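Local coordinates for PF04016 domain protein (Desulfitobacterium hafniense, PDB 3L5O) that is of unknown function but combines enolase-like and Rossmann-like folds and may have a role in heavy-metal chelation, at residues 202-205 / 206-209; 182-185 / 186-189; 225-228 / 229-232; 169-172 / 173-176. All coordinates share one frame; numbering follows the deposited sequence.

Contact 1 of 4, residues 202-205 / 206-209; sequences LPRL and LELS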
ATOM      1  N   LEU A 202       4.575   8.529  -4.894  1.00 41.62           N
ATOM      2  CA  LEU A 202       3.162   8.435  -5.243  1.00 40.86           C
ATOM      3  C   LEU A 202       2.579   9.732  -5.824  1.00 41.46           C
ATOM      4  O   LEU A 202       1.924   9.671  -6.835  1.00 42.67           O
ATOM      5  CB  LEU A 202       2.311   7.943  -4.058  1.00 41.72           C
ATOM      6  CG  LEU A 202       0.812   7.757  -4.327  1.00 42.04           C
ATOM      7  CD1 LEU A 202       0.548   6.709  -5.382  1.00 47.78           C
ATOM      8  CD2 LEU A 202       0.087   7.354  -3.037  1.00 43.42           C
ATOM      9  N   PRO A 203       2.759  10.892  -5.193  1.00 42.74           N
ATOM     10  CA  PRO A 203       2.090  12.092  -5.728  1.00 42.37           C
ATOM     11  C   PRO A 203       2.484  12.365  -7.186  1.00 42.20           C
ATOM     12  O   PRO A 203       1.600  12.649  -7.987  1.00 41.97           O
ATOM     13  CB  PRO A 203       2.520  13.197  -4.772  1.00 44.24           C
ATOM     14  CG  PRO A 203       2.914  12.476  -3.482  1.00 40.39           C
ATOM     15  CD  PRO A 203       3.490  11.165  -3.924  1.00 41.41           C
ATOM     16  N   ARG A 204       3.753  12.214  -7.561  1.00 40.51           N
ATOM     17  CA  ARG A 204       4.137  12.497  -8.945  1.00 38.94           C
ATOM     18  C   ARG A 204       3.544  11.430  -9.878  1.00 40.57           C
ATOM     19  O   ARG A 204       3.040  11.733 -10.950  1.00 41.80           O
ATOM     20  CB  ARG A 204       5.655  12.584  -9.113  1.00 38.85           C
ATOM     21  CG  ARG A 204       6.070  12.859 -10.575  1.00 37.40           C
ATOM     22  CD  ARG A 204       5.403  14.107 -11.139  1.00 37.50           C
ATOM     23  NE  ARG A 204       5.823  14.365 -12.506  1.00 37.82           N
ATOM     24  CZ  ARG A 204       5.300  15.316 -13.290  1.00 41.80           C
ATOM     25  NH1 ARG A 204       4.329  16.081 -12.848  1.00 41.55           N
ATOM     26  NH2 ARG A 204       5.729  15.454 -14.532  1.00 39.73           N
ATOM     27  N   LEU A 205       3.565  10.177  -9.435  1.00 40.87           N
ATOM     28  CA  LEU A 205       2.986   9.098 -10.210  1.00 39.57           C
ATOM     29  C   LEU A 205       1.520   9.334 -10.495  1.00 41.69           C
ATOM     30  O   LEU A 205       1.059   9.087 -11.603  1.00 40.04           O
ATOM     31  CB  LEU A 205       3.145   7.756  -9.495  1.00 40.04           C
ATOM     32  CG  LEU A 205       4.576   7.241  -9.376  1.00 40.36           C
ATOM     33  CD1 LEU A 205       4.612   5.952  -8.584  1.00 42.69           C
ATOM     34  CD2 LEU A 205       5.274   7.048 -10.724  1.00 42.10           C
ATOM     35  N   LEU A 206       0.796   9.777  -9.483  1.00 40.62           N
ATOM     36  CA  LEU A 206      -0.616  10.166  -9.651  1.00 43.69           C
ATOM     37  C   LEU A 206      -0.823  11.265 -10.678  1.00 42.97           C
ATOM     38  O   LEU A 206      -1.748  11.176 -11.486  1.00 44.28           O
ATOM     39  CB  LEU A 206      -1.245  10.548  -8.298  1.00 41.97           C
ATOM     40  CG  LEU A 206      -1.359   9.372  -7.296  1.00 42.47           C
ATOM     41  CD1 LEU A 206      -2.083   9.801  -6.031  1.00 45.63           C
ATOM     42  CD2 LEU A 206      -2.050   8.183  -7.943  1.00 46.87           C
ATOM     43  N   GLU A 207       0.012  12.299 -10.654  1.00 43.53           N
ATOM     44  CA  GLU A 207      -0.072  13.381 -11.644  1.00 43.09           C
ATOM     45  C   GLU A 207       0.256  12.888 -13.055  1.00 45.67           C
ATOM     46  O   GLU A 207      -0.424  13.240 -14.015  1.00 46.85           O
ATOM     47  CB  GLU A 207       0.837  14.543 -11.245  1.00 46.22           C
ATOM     48  CG  GLU A 207       0.845  15.717 -12.221  1.00 58.51           C
ATOM     49  CD  GLU A 207      -0.386  16.636 -12.139  1.00 64.52           C
ATOM     50  OE1 GLU A 207      -1.348  16.317 -11.405  1.00 71.72           O
ATOM     51  OE2 GLU A 207      -0.378  17.687 -12.817  1.00 69.13           O
ATOM     52  N   LEU A 208       1.270  12.040 -13.193  1.00 42.53           N
ATOM     53  CA  LEU A 208       1.594  11.481 -14.486  1.00 42.91           C
ATOM     54  C   LEU A 208       0.460  10.629 -15.059  1.00 41.96           C
ATOM     55  O   LEU A 208       0.287  10.565 -16.274  1.00 41.82           O
ATOM     56  CB  LEU A 208       2.861  10.618 -14.376  1.00 41.22           C
ATOM     57  CG  LEU A 208       4.124  11.407 -14.108  1.00 37.91           C
ATOM     58  CD1 LEU A 208       5.254  10.465 -13.759  1.00 40.29           C
ATOM     59  CD2 LEU A 208       4.436  12.240 -15.307  1.00 39.63           C
ATOM     60  N   SER A 209      -0.277   9.960 -14.180  1.00 40.59           N
ATOM     61  CA  SER A 209      -1.304   9.001 -14.578  1.00 41.21           C
ATOM     62  C   SER A 209      -2.716   9.601 -14.615  1.00 44.21           C
ATOM     63  O   SER A 209      -3.678   8.889 -14.858  1.00 43.93           O
ATOM     64  CB  SER A 209      -1.286   7.822 -13.594  1.00 42.05           C
ATOM     65  OG  SER A 209       0.032   7.292 -13.435  1.00 44.92           O
TER

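Contact 2 of 4, residues 182-185 / 186-189; sequences FILP and ECDY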
ATOM      1  N   PHE A 182       7.840   9.214 -19.020  1.00 41.59           N
ATOM      2  CA  PHE A 182       7.709   8.963 -20.434  1.00 40.16           C
ATOM      3  C   PHE A 182       6.525   8.036 -20.717  1.00 43.52           C
ATOM      4  O   PHE A 182       5.871   8.174 -21.714  1.00 45.17           O
ATOM      5  CB  PHE A 182       9.010   8.360 -20.998  1.00 38.67           C
ATOM      6  CG  PHE A 182      10.199   9.290 -20.927  1.00 38.22           C
ATOM      7  CD1 PHE A 182      10.875   9.486 -19.743  1.00 44.08           C
ATOM      8  CD2 PHE A 182      10.607  10.003 -22.037  1.00 38.15           C
ATOM      9  CE1 PHE A 182      11.963  10.360 -19.675  1.00 39.32           C
ATOM     10  CE2 PHE A 182      11.696  10.859 -21.973  1.00 38.15           C
ATOM     11  CZ  PHE A 182      12.373  11.028 -20.784  1.00 36.00           C
ATOM     12  N   ILE A 183       6.238   7.101 -19.826  1.00 41.97           N
ATOM     13  CA  ILE A 183       5.311   6.019 -20.126  1.00 42.35           C
ATOM     14  C   ILE A 183       3.933   6.236 -19.537  1.00 43.03           C
ATOM     15  O   ILE A 183       2.935   5.981 -20.225  1.00 41.88           O
ATOM     16  CB  ILE A 183       5.851   4.658 -19.592  1.00 43.37           C
ATOM     17  CG1 ILE A 183       7.059   4.235 -20.409  1.00 46.03           C
ATOM     18  CG2 ILE A 183       4.759   3.571 -19.657  1.00 43.35           C
ATOM     19  CD1 ILE A 183       7.628   2.975 -19.972  1.00 47.87           C
ATOM     20  N   LEU A 184       3.856   6.641 -18.260  1.00 42.38           N
ATOM     21  CA  LEU A 184       2.563   6.687 -17.590  1.00 41.67           C
ATOM     22  C   LEU A 184       1.530   7.617 -18.224  1.00 41.58           C
ATOM     23  O   LEU A 184       0.353   7.281 -18.150  1.00 40.84           O
ATOM     24  CB  LEU A 184       2.686   6.972 -16.087  1.00 39.56           C
ATOM     25  CG  LEU A 184       3.435   5.877 -15.289  1.00 39.49           C
ATOM     26  CD1 LEU A 184       3.456   6.194 -13.796  1.00 43.05           C
ATOM     27  CD2 LEU A 184       2.851   4.500 -15.528  1.00 39.71           C
ATOM     28  N   PRO A 185       1.913   8.798 -18.736  1.00 42.41           N
ATOM     29  CA  PRO A 185       0.947   9.667 -19.433  1.00 41.52           C
ATOM     30  C   PRO A 185       0.275   9.056 -20.665  1.00 43.09           C
ATOM     31  O   PRO A 185      -0.803   9.530 -21.035  1.00 43.49           O
ATOM     32  CB  PRO A 185       1.777  10.920 -19.764  1.00 41.86           C
ATOM     33  CG  PRO A 185       2.822  10.954 -18.695  1.00 43.14           C
ATOM     34  CD  PRO A 185       3.216   9.478 -18.597  1.00 43.53           C
ATOM     35  N   GLU A 186       0.866   8.012 -21.254  1.00 43.52           N
ATOM     36  CA  GLU A 186       0.261   7.285 -22.378  1.00 47.03           C
ATOM     37  C   GLU A 186      -0.681   6.150 -21.949  1.00 45.42           C
ATOM     38  O   GLU A 186      -1.321   5.533 -22.801  1.00 37.76           O
ATOM     39  CB  GLU A 186       1.345   6.661 -23.267  1.00 48.22           C
ATOM     40  CG  GLU A 186       2.457   7.590 -23.714  1.00 56.55           C
ATOM     41  CD  GLU A 186       1.933   8.952 -24.120  1.00 71.36           C
ATOM     42  OE1 GLU A 186       1.435   9.108 -25.263  1.00 76.46           O
ATOM     43  OE2 GLU A 186       1.995   9.868 -23.273  1.00 85.13           O
ATOM     44  N   CYS A 187      -0.757   5.858 -20.656  1.00 42.57           N
ATOM     45  CA  CYS A 187      -1.456   4.648 -20.187  1.00 42.13           C
ATOM     46  C   CYS A 187      -2.941   4.854 -19.954  1.00 43.08           C
ATOM     47  O   CYS A 187      -3.351   5.868 -19.403  1.00 43.92           O
ATOM     48  CB  CYS A 187      -0.795   4.108 -18.932  1.00 42.11           C
ATOM     49  SG  CYS A 187       0.846   3.422 -19.264  1.00 42.49           S
ATOM     50  N   ASP A 188      -3.739   3.906 -20.448  1.00 43.10           N
ATOM     51  CA  ASP A 188      -5.171   3.845 -20.169  1.00 43.24           C
ATOM     52  C   ASP A 188      -5.485   3.358 -18.764  1.00 41.74           C
ATOM     53  O   ASP A 188      -6.492   3.737 -18.186  1.00 39.70           O
ATOM     54  CB  ASP A 188      -5.840   2.902 -21.169  1.00 38.92           C
ATOM     55  CG  ASP A 188      -5.566   3.294 -22.592  1.00 49.57           C
ATOM     56  OD1 ASP A 188      -5.827   4.472 -22.936  1.00 47.58           O
ATOM     57  OD2 ASP A 188      -5.071   2.501 -23.421  1.00 43.74           O
ATOM     58  N   TYR A 189      -4.656   2.457 -18.245  1.00 43.15           N
ATOM     59  CA  TYR A 189      -4.843   1.904 -16.900  1.00 41.40           C
ATOM     60  C   TYR A 189      -3.498   1.862 -16.214  1.00 43.38           C
ATOM     61  O   TYR A 189      -2.504   1.470 -16.819  1.00 43.21           O
ATOM     62  CB  TYR A 189      -5.419   0.492 -16.943  1.00 42.57           C
ATOM     63  CG  TYR A 189      -6.818   0.456 -17.468  1.00 42.51           C
ATOM     64  CD1 TYR A 189      -7.897   0.659 -16.615  1.00 45.06           C
ATOM     65  CD2 TYR A 189      -7.076   0.287 -18.835  1.00 47.78           C
ATOM     66  CE1 TYR A 189      -9.194   0.661 -17.089  1.00 44.74           C
ATOM     67  CE2 TYR A 189      -8.402   0.292 -19.331  1.00 44.33           C
ATOM     68  CZ  TYR A 189      -9.441   0.496 -18.440  1.00 45.70           C
ATOM     69  OH  TYR A 189     -10.742   0.515 -18.876  1.00 51.24           O
TER
HETATM   70  O   HOH W   1      -2.117   8.030 -18.119  1.00 35.65           O

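Contact 3 of 4, residues 225-228 / 229-232; sequences APVL and FEHG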
ATOM      1  N   ALA A 225      -8.951   3.586   2.449  1.00 46.43           N
ATOM      2  CA  ALA A 225      -9.299   4.923   2.879  1.00 46.79           C
ATOM      3  C   ALA A 225      -9.953   5.638   1.696  1.00 49.54           C
ATOM      4  O   ALA A 225      -9.251   6.196   0.826  1.00 48.84           O
ATOM      5  CB  ALA A 225      -8.045   5.652   3.286  1.00 48.75           C
ATOM      6  N   PRO A 226     -11.283   5.593   1.635  1.00 49.43           N
ATOM      7  CA  PRO A 226     -12.034   6.224   0.542  1.00 48.96           C
ATOM      8  C   PRO A 226     -11.689   7.686   0.304  1.00 49.11           C
ATOM      9  O   PRO A 226     -11.955   8.165  -0.780  1.00 49.37           O
ATOM     10  CB  PRO A 226     -13.488   6.098   0.988  1.00 51.26           C
ATOM     11  CG  PRO A 226     -13.517   4.954   1.937  1.00 51.94           C
ATOM     12  CD  PRO A 226     -12.166   4.907   2.595  1.00 50.67           C
ATOM     13  N   VAL A 227     -11.122   8.386   1.285  1.00 49.13           N
ATOM     14  CA  VAL A 227     -10.656   9.754   1.079  1.00 48.95           C
ATOM     15  C   VAL A 227      -9.635   9.821  -0.072  1.00 46.27           C
ATOM     16  O   VAL A 227      -9.569  10.801  -0.817  1.00 46.06           O
ATOM     17  CB  VAL A 227     -10.081  10.372   2.405  1.00 49.18           C
ATOM     18  CG1 VAL A 227      -8.705   9.810   2.734  1.00 48.32           C
ATOM     19  CG2 VAL A 227     -10.047  11.893   2.343  1.00 49.11           C
ATOM     20  N   LEU A 228      -8.878   8.752  -0.259  1.00 47.35           N
ATOM     21  CA  LEU A 228      -7.960   8.652  -1.400  1.00 46.57           C
ATOM     22  C   LEU A 228      -8.636   8.811  -2.783  1.00 45.71           C
ATOM     23  O   LEU A 228      -7.992   9.244  -3.734  1.00 45.22           O
ATOM     24  CB  LEU A 228      -7.144   7.348  -1.309  1.00 48.18           C
ATOM     25  CG  LEU A 228      -6.269   7.222  -0.041  1.00 52.36           C
ATOM     26  CD1 LEU A 228      -5.658   5.850   0.128  1.00 46.07           C
ATOM     27  CD2 LEU A 228      -5.175   8.285   0.017  1.00 51.71           C
ATOM     28  N   PHE A 229      -9.932   8.516  -2.888  1.00 44.38           N
ATOM     29  CA  PHE A 229     -10.658   8.664  -4.148  1.00 46.03           C
ATOM     30  C   PHE A 229     -10.884  10.131  -4.508  1.00 48.52           C
ATOM     31  O   PHE A 229     -11.241  10.461  -5.634  1.00 48.46           O
ATOM     32  CB  PHE A 229     -12.015   7.952  -4.083  1.00 47.04           C
ATOM     33  CG  PHE A 229     -11.937   6.465  -3.824  1.00 49.13           C
ATOM     34  CD1 PHE A 229     -10.970   5.671  -4.434  1.00 50.72           C
ATOM     35  CD2 PHE A 229     -12.874   5.856  -2.993  1.00 49.76           C
ATOM     36  CE1 PHE A 229     -10.913   4.309  -4.190  1.00 48.84           C
ATOM     37  CE2 PHE A 229     -12.831   4.489  -2.765  1.00 51.83           C
ATOM     38  CZ  PHE A 229     -11.854   3.722  -3.363  1.00 52.33           C
ATOM     39  N   GLU A 230     -10.686  10.994  -3.519  1.00 51.25           N
ATOM     40  CA  GLU A 230     -10.726  12.445  -3.670  1.00 53.66           C
ATOM     41  C   GLU A 230      -9.328  12.996  -3.972  1.00 52.12           C
ATOM     42  O   GLU A 230      -9.165  14.190  -4.205  1.00 51.50           O
ATOM     43  CB  GLU A 230     -11.329  13.067  -2.391  1.00 51.48           C
ATOM     44  CG  GLU A 230     -12.662  12.424  -1.964  1.00 54.71           C
ATOM     45  CD  GLU A 230     -13.123  12.813  -0.545  1.00 62.09           C
ATOM     46  OE1 GLU A 230     -12.619  13.817   0.019  1.00 75.79           O
ATOM     47  OE2 GLU A 230     -13.998  12.112   0.028  1.00 73.03           O
ATOM     48  N   HIS A 231      -8.328  12.107  -4.005  1.00 50.68           N
ATOM     49  CA  HIS A 231      -6.931  12.494  -4.164  1.00 50.03           C
ATOM     50  C   HIS A 231      -6.255  11.749  -5.310  1.00 49.43           C
ATOM     51  O   HIS A 231      -5.082  11.391  -5.216  1.00 49.43           O
ATOM     52  CB  HIS A 231      -6.168  12.293  -2.840  1.00 50.15           C
ATOM     53  CG  HIS A 231      -6.474  13.348  -1.830  1.00 54.94           C
ATOM     54  ND1 HIS A 231      -5.949  14.617  -1.914  1.00 52.76           N
ATOM     55  CD2 HIS A 231      -7.322  13.355  -0.774  1.00 56.79           C
ATOM     56  CE1 HIS A 231      -6.449  15.358  -0.942  1.00 59.65           C
ATOM     57  NE2 HIS A 231      -7.281  14.615  -0.232  1.00 56.70           N
ATOM     58  N   GLY A 232      -7.000  11.509  -6.386  1.00 48.14           N
ATOM     59  CA  GLY A 232      -6.401  11.069  -7.643  1.00 47.29           C
ATOM     60  C   GLY A 232      -6.286   9.574  -7.882  1.00 47.80           C
ATOM     61  O   GLY A 232      -5.636   9.167  -8.852  1.00 45.68           O
TER

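Contact 4 of 4, residues 169-172 / 173-176; sequences SPEE and GDYP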
ATOM      1  N   SER A 169      14.549  -1.212  -9.314  1.00 51.26           N
ATOM      2  CA  SER A 169      15.622  -2.080  -9.756  1.00 52.70           C
ATOM      3  C   SER A 169      15.029  -3.063 -10.734  1.00 52.40           C
ATOM      4  O   SER A 169      14.621  -4.154 -10.347  1.00 54.49           O
ATOM      5  CB  SER A 169      16.253  -2.843  -8.565  1.00 54.84           C
ATOM      6  OG  SER A 169      16.786  -1.955  -7.593  1.00 58.63           O
ATOM      7  N   PRO A 170      14.952  -2.697 -12.006  1.00 50.83           N
ATOM      8  CA  PRO A 170      14.169  -3.488 -12.951  1.00 51.91           C
ATOM      9  C   PRO A 170      14.757  -4.853 -13.314  1.00 57.45           C
ATOM     10  O   PRO A 170      15.967  -4.979 -13.495  1.00 56.83           O
ATOM     11  CB  PRO A 170      14.102  -2.589 -14.182  1.00 50.79           C
ATOM     12  CG  PRO A 170      15.261  -1.665 -14.062  1.00 49.83           C
ATOM     13  CD  PRO A 170      15.567  -1.515 -12.632  1.00 48.55           C
ATOM     14  N   GLU A 171      13.877  -5.843 -13.477  1.00 61.16           N
ATOM     15  CA  GLU A 171      14.244  -7.137 -14.037  1.00 64.76           C
ATOM     16  C   GLU A 171      14.341  -6.973 -15.529  1.00 62.01           C
ATOM     17  O   GLU A 171      14.018  -5.918 -16.063  1.00 57.31           O
ATOM     18  CB  GLU A 171      13.179  -8.195 -13.740  1.00 66.70           C
ATOM     19  CG  GLU A 171      12.715  -8.318 -12.291  1.00 73.93           C
ATOM     20  CD  GLU A 171      11.568  -9.323 -12.165  1.00 75.03           C
ATOM     21  OE1 GLU A 171      11.806 -10.538 -12.397  1.00 84.87           O
ATOM     22  OE2 GLU A 171      10.429  -8.895 -11.848  1.00 92.30           O
ATOM     23  N   GLU A 172      14.710  -8.041 -16.226  1.00 60.82           N
ATOM     24  CA  GLU A 172      15.153  -7.913 -17.596  1.00 61.16           C
ATOM     25  C   GLU A 172      14.176  -7.232 -18.577  1.00 60.18           C
ATOM     26  O   GLU A 172      14.582  -6.367 -19.382  1.00 64.88           O
ATOM     27  CB  GLU A 172      15.601  -9.285 -18.149  1.00 61.52           C
ATOM     28  CG  GLU A 172      16.282  -9.142 -19.494  1.00 63.34           C
ATOM     29  CD  GLU A 172      16.422 -10.456 -20.228  1.00 74.11           C
ATOM     30  OE1 GLU A 172      16.932 -11.406 -19.585  1.00 79.29           O
ATOM     31  OE2 GLU A 172      16.033 -10.510 -21.436  1.00 57.10           O
ATOM     32  N   GLY A 173      12.910  -7.607 -18.576  1.00 57.48           N
ATOM     33  CA  GLY A 173      11.977  -6.914 -19.486  1.00 57.02           C
ATOM     34  C   GLY A 173      11.415  -5.555 -19.042  1.00 54.67           C
ATOM     35  O   GLY A 173      10.574  -4.966 -19.722  1.00 53.76           O
ATOM     36  N   ASP A 174      11.883  -5.039 -17.911  1.00 49.97           N
ATOM     37  CA  ASP A 174      11.224  -3.944 -17.231  1.00 48.01           C
ATOM     38  C   ASP A 174      11.980  -2.626 -17.328  1.00 46.32           C
ATOM     39  O   ASP A 174      13.161  -2.584 -17.673  1.00 45.19           O
ATOM     40  CB  ASP A 174      11.047  -4.301 -15.761  1.00 47.27           C
ATOM     41  CG  ASP A 174      10.297  -5.629 -15.546  1.00 56.75           C
ATOM     42  OD1 ASP A 174       9.589  -6.091 -16.467  1.00 55.96           O
ATOM     43  OD2 ASP A 174      10.368  -6.269 -14.468  1.00 65.12           O
ATOM     44  N   TYR A 175      11.286  -1.546 -16.972  1.00 43.54           N
ATOM     45  CA  TYR A 175      11.822  -0.200 -17.094  1.00 40.91           C
ATOM     46  C   TYR A 175      12.219   0.302 -15.749  1.00 39.80           C
ATOM     47  O   TYR A 175      11.564  -0.028 -14.766  1.00 37.74           O
ATOM     48  CB  TYR A 175      10.768   0.747 -17.643  1.00 43.48           C
ATOM     49  CG  TYR A 175      10.330   0.432 -19.018  1.00 43.18           C
ATOM     50  CD1 TYR A 175       9.274  -0.448 -19.258  1.00 43.58           C
ATOM     51  CD2 TYR A 175      10.960   1.022 -20.093  1.00 41.42           C
ATOM     52  CE1 TYR A 175       8.861  -0.719 -20.563  1.00 44.77           C
ATOM     53  CE2 TYR A 175      10.556   0.771 -21.383  1.00 47.93           C
ATOM     54  CZ  TYR A 175       9.521  -0.096 -21.619  1.00 49.09           C
ATOM     55  OH  TYR A 175       9.160  -0.314 -22.940  1.00 52.78           O
ATOM     56  N   PRO A 176      13.246   1.139 -15.689  1.00 39.77           N
ATOM     57  CA  PRO A 176      13.567   1.822 -14.440  1.00 40.39           C
ATOM     58  C   PRO A 176      12.538   2.907 -14.177  1.00 39.67           C
ATOM     59  O   PRO A 176      11.802   3.349 -15.059  1.00 34.34           O
ATOM     60  CB  PRO A 176      14.982   2.354 -14.705  1.00 39.96           C
ATOM     61  CG  PRO A 176      15.038   2.568 -16.105  1.00 38.23           C
ATOM     62  CD  PRO A 176      14.191   1.518 -16.757  1.00 42.64           C
TER
HETATM   63  O   HOH W   2      15.757  -3.343 -17.507  1.00 54.95           O
HETATM   64  O   HOH W   3       8.361  -7.820 -12.754  1.00 63.59           O

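Contact 1 of 4, residues 202-205 / 206-209
L206 packs back against L202 one helical turn earlier, its CG lying 3.8 Å from CD1 of L202, while its own N-H gives a nearly straight 2.9 Å bond to O of L202. With chi1 at -66°, CG of L206 stands beside its backbone N, which brings the branch point over that same carbonyl as well as against the leucine. Two branched apolar side chains suit this buried flank. P203, in the first turn, needs no amide hydrogen there, and its O accepts N of E207.

R204 works on the exposed flank. CG leaves anti to the backbone N (179°), and a bend at chi2 carries the guanidinium along the helix, where one of its faces lies on CD2 of L208, 3.5 Å from NH2. CG of E207 meets NH1 obliquely at 3.6 Å, but the charged partner is E181, which forms a salt bridge with NE. A glycine in place of L208 would probably leave that guanidinium face without its apolar bed and open a gap beside S180 and E181.

L205 contributes chiefly through its carbonyl: OG of S209 donates to O of L205 at 2.8 Å, and N of S209 adds a weak bond, so a small hydroxyl residue helps satisfy a buried oxygen at the last turn. The L205 side chain faces S180, S196 and I192. Helix 202-208 thus rests on strand 189-193 through L205 and L206, with helix 195-199 against L202 and helix 180-183 against L208.

Contact 2 of 4, residues 182-185 / 186-189
E186 N donates to O of I183 and C187 N to O of L184, both at 3.1 Å, successive bonds three residues apart that mark a 3-10 turn; each donor sits above its carbonyl plane, by 47° and 64°. P185 fits in this tight turn because its ring already holds phi near the required value. The turn leads the chain from helix 180-183 towards strand 189-193.

The side chain of E186 folds back along the chain it has just left. A bend at chi2 (-42°) turns the carboxylate towards P185. OE2 of E186 comes 3.2 Å from C of P185 and 3.7 Å from CB of P185. The flexible glutamate is suited to this exposed position, and its side chain also lies against that of K143.

C187 takes the inner side. Its SG, anti to its own carbonyl carbon, approaches CG2 of I183 at 3.9 Å and, more loosely, CD2 of L184 at 4.4 Å. A small, weakly polar thiol fits beside a beta-branched side chain and a leucine. L184 itself is buried and reaches over to L205 and L208 of helix 202-208.

A water completes the turn, donating to O of L184 at 2.6 Å and to O of C187 at 2.8 Å. O of L184 is therefore gripped twice, by the amide of C187 and by the water. The chemistry is that of a chain leaving helical geometry: carbonyls no longer served by regular helical bonding are met by bonds of shorter span, to the amide three residues on, and, at O of L184, by water as well.

Contact 3 of 4, residues 225-228 / 229-232
P226 and F229 form the close-packed side of this 3-10 turn: CB of the proline lies 4.0 Å from CD2 of the ring, and O of P226 accepts N of F229 at 2.9 Å. The ring's CD2 also comes 3.3 Å from that oxygen, obliquely to the ring. Two more bonds of the same span follow, E230 N to O of V227 and H231 N to O of L228, with every donor above its carbonyl plane. A proline suits the start, where its fixed phi favours the turn. H231 packs closely too, setting the edge of its imidazole on the backbone, CD2 3.4 Å from O of V227.

The solvent side is looser. E230 is exposed, its extended chain crossing V227 at about a right angle and bringing OE1 only to 4.0 Å from CG2 of the valine. G232 then has a positive phi (92°), where a side chain would press on the preceding carbonyl.

L228, buried, turns inward to I23 and M27 of helix 22-29 and to L236 of strand 235-241; F229 also touches L236, and H231 meets the same helix at I23 and A26. The turn thus packs between helix 22-29 and strand 235-241, the strand into which its own chain leads.

Contact 4 of 4, residues 169-172 / 173-176
E171 and D174 lie side by side and point the same way, but their carboxylate planes are turned 84° apart, with OE2 of the glutamate 3.7 Å from OD2 of the aspartate. A water lies between them, donating to E171 OE2 and, at 3.1 Å, to D174 OD2; it cannot serve every acceptor around it, so its bonding pattern is uncertain. E167 adds a third carboxylate near D174, its OE1 accepting N of E171. The clustering may raise the proton affinity of one of the acids, although the amide of E171 and solvent would offset this.

The backbone brings the pair together. D174 N donates to O of E171 at 3.0 Å, closing a type I beta turn over E172 and G173, and a second water donates to O of D174 at 2.7 Å and, weakly, to O of E171. With chi1 at -55°, CG of D174 is placed beside its backbone N, which brings OD2 alongside CB of E171. A leucine in place of D174 would probably leave the water at E171 OE2 without its second acceptor and set an apolar group among the carboxylates.

P170 covers the other flank, its CB 3.8 Å from CB of D174 and its CG 4.1 Å from CB of P176; rigid rings suit so exposed a bend. The turn leads into strand 175-176 at the edge of the mixed sheet, where Y175 pairs with I165 and E167 of the parallel strand 162-167, while D174 leans on I165.

How the contacts relate
Contact 1 touches contacts 2 and 3 but not contact 4, whose nearest atoms are about 9 Å away. Its centre is 11 Å from that of contact 2, and the two touch where CD2 of L205 meets CD1 of L184 at 3.7 Å; contact 3, 14 Å away between centres, is reached where CD1 of L206 comes 3.5 Å from O of H231. Contact 2 in turn meets contact 4 through CD1 of I183 and CG of Y175, 3.8 Å apart. Contacts 3 and 4 are the most distant pair, 29 Å between centres. A bound imidazole, probably from the crystallisation liquor, lies about 5 Å from the side chain of L205 in contact 1 and may mark a pocket there.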